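Local coordinates for ancylostoma secreted protein 1 (Necator americanus, PDB 3NT8) that is probably associated with the transition to parasitism by infective hookworm larvae, as a secreted protein built from two CAP domains, at residues 327-332 / 360-365. Sequence-based numbering, arbitrary orientation.
Sequences QLWWNE and TQMAWD
A double Met-aromatic contact joins helices 318-330 and 357-363, with Met362 reaching between Trp329 and Trp330. Its SD lies 3.6 Å from Trp329 CB and 4.0 Å from Trp329 CE3, close to the plane of that indole and at its edge. The sulfur is also at the edge of the second indole, 5.5 Å from the centroid of the six-membered ring of Trp330, so neither ring offers it a face. Met362 runs extended through chi2 (-178°) and bends at chi3 (67°), which brings CE back to 3.7 Å from Trp330 CE3. Nearer the backbone, Met362 CB meets Trp330 CE3 at 3.6 Å.

Both helices belong to the second CAP domain of the chain and pack here over its central sheet: Trp329 and Met362 both touch Tyr387 of strand 381-388, while His245 and Phe248 of helix 235-253 also meet Met362. With CG anti to the backbone N (chi1 -167°), Trp330 extends its benzo edge toward Ala363, whose CB lies 3.9 Å from Trp330 CH2. Both indole N-H groups are hydrogen-bonded outward, Trp329 NE1 to Ile308 O and Trp330 NE1 to Glu257 OE1.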
# COMPACT_ATOMS: atom_id res chain seq x y z
N GLN A 327 -2.00 5.12 5.06
CA GLN A 327 -1.99 4.09 6.11
C GLN A 327 -0.72 4.22 6.94
O GLN A 327 -0.77 4.00 8.13
CB GLN A 327 -2.10 2.67 5.49
CG GLN A 327 -3.55 2.37 4.91
CD GLN A 327 -3.54 1.10 4.01
OE1 GLN A 327 -2.53 0.78 3.38
NE2 GLN A 327 -4.64 0.39 3.98
N LEU A 328 0.41 4.50 6.28
CA LEU A 328 1.71 4.68 6.99
C LEU A 328 1.61 5.88 7.93
O LEU A 328 2.10 5.81 9.07
CB LEU A 328 2.89 4.85 6.02
CG LEU A 328 3.38 3.53 5.39
CD1 LEU A 328 4.38 3.68 4.14
CD2 LEU A 328 3.95 2.51 6.44
N TRP A 329 0.98 6.95 7.48
CA TRP A 329 0.73 8.09 8.40
C TRP A 329 -0.15 7.69 9.59
O TRP A 329 0.20 8.03 10.74
CB TRP A 329 0.09 9.23 7.69
CG TRP A 329 0.90 9.80 6.59
CD1 TRP A 329 2.24 9.82 6.48
CD2 TRP A 329 0.39 10.50 5.42
NE1 TRP A 329 2.60 10.46 5.30
CE2 TRP A 329 1.49 10.87 4.64
CE3 TRP A 329 -0.89 10.83 4.97
CZ2 TRP A 329 1.35 11.54 3.42
CZ3 TRP A 329 -1.01 11.46 3.71
CH2 TRP A 329 0.08 11.80 2.98
N TRP A 330 -1.28 6.99 9.30
CA TRP A 330 -2.24 6.57 10.31
C TRP A 330 -1.69 5.58 11.33
O TRP A 330 -2.03 5.67 12.53
CB TRP A 330 -3.53 6.01 9.66
CG TRP A 330 -4.66 5.87 10.65
CD1 TRP A 330 -5.03 4.72 11.32
CD2 TRP A 330 -5.55 6.91 11.14
NE1 TRP A 330 -6.10 4.99 12.17
CE2 TRP A 330 -6.44 6.31 12.05
CE3 TRP A 330 -5.69 8.28 10.86
CZ2 TRP A 330 -7.44 7.04 12.70
CZ3 TRP A 330 -6.68 8.99 11.50
CH2 TRP A 330 -7.54 8.38 12.40
N ASN A 331 -0.82 4.65 10.85
CA ASN A 331 -0.25 3.60 11.68
C ASN A 331 0.49 4.06 12.90
O ASN A 331 0.70 3.29 13.81
CB ASN A 331 0.54 2.55 10.85
CG ASN A 331 -0.39 1.65 10.04
OD1 ASN A 331 -1.60 1.55 10.36
ND2 ASN A 331 0.15 1.02 8.95
N GLU A 332 0.88 5.33 12.93
CA GLU A 332 1.56 5.90 14.09
C GLU A 332 0.85 5.65 15.43
O GLU A 332 1.47 5.45 16.48
CB GLU A 332 1.86 7.37 13.84
CG GLU A 332 2.79 7.55 12.59
CD GLU A 332 3.13 8.99 12.28
OE1 GLU A 332 2.34 9.95 12.55
OE2 GLU A 332 4.22 9.19 11.70
N THR A 360 -1.81 12.55 13.86
CA THR A 360 -2.54 13.59 14.58
C THR A 360 -3.24 14.52 13.61
O THR A 360 -4.43 14.80 13.76
CB THR A 360 -1.66 14.31 15.61
OG1 THR A 360 -0.42 14.76 15.03
CG2 THR A 360 -1.33 13.38 16.77
N GLN A 361 -2.55 14.91 12.55
CA GLN A 361 -3.17 15.74 11.56
C GLN A 361 -4.29 15.02 10.82
O GLN A 361 -5.26 15.65 10.38
CB GLN A 361 -2.10 16.23 10.56
CG GLN A 361 -2.56 17.17 9.47
CD GLN A 361 -3.14 18.45 10.04
OE1 GLN A 361 -2.42 19.45 10.28
NE2 GLN A 361 -4.44 18.44 10.23
N MET A 362 -4.16 13.73 10.64
CA MET A 362 -5.26 12.98 10.00
C MET A 362 -6.52 12.91 10.91
O MET A 362 -7.67 12.96 10.43
CB MET A 362 -4.82 11.58 9.58
CG MET A 362 -3.86 11.56 8.40
SD MET A 362 -3.42 9.85 7.91
CE MET A 362 -4.98 9.17 7.29
N ALA A 363 -6.30 12.78 12.22
CA ALA A 363 -7.37 12.62 13.19
C ALA A 363 -7.83 13.95 13.77
O ALA A 363 -8.74 13.95 14.60
CB ALA A 363 -6.91 11.73 14.33
N TRP A 364 -7.23 15.06 13.35
CA TRP A 364 -7.54 16.40 13.93
C TRP A 364 -8.97 16.87 13.65
O TRP A 364 -9.37 17.04 12.47
CB TRP A 364 -6.53 17.44 13.44
CG TRP A 364 -6.23 18.50 14.47
CD1 TRP A 364 -6.88 19.71 14.65
CD2 TRP A 364 -5.23 18.43 15.50
NE1 TRP A 364 -6.34 20.39 15.71
CE2 TRP A 364 -5.32 19.64 16.25
CE3 TRP A 364 -4.29 17.46 15.88
CZ2 TRP A 364 -4.48 19.91 17.36
CZ3 TRP A 364 -3.44 17.75 16.97
CH2 TRP A 364 -3.55 18.96 17.68
N ASP A 365 -9.75 17.05 14.72
CA ASP A 365 -11.19 17.21 14.53
C ASP A 365 -11.58 18.47 13.80
O ASP A 365 -12.57 18.46 13.09
CB ASP A 365 -12.02 17.00 15.82
CG ASP A 365 -11.73 18.00 16.89
OD1 ASP A 365 -10.69 18.61 16.87
OD2 ASP A 365 -12.51 18.13 17.84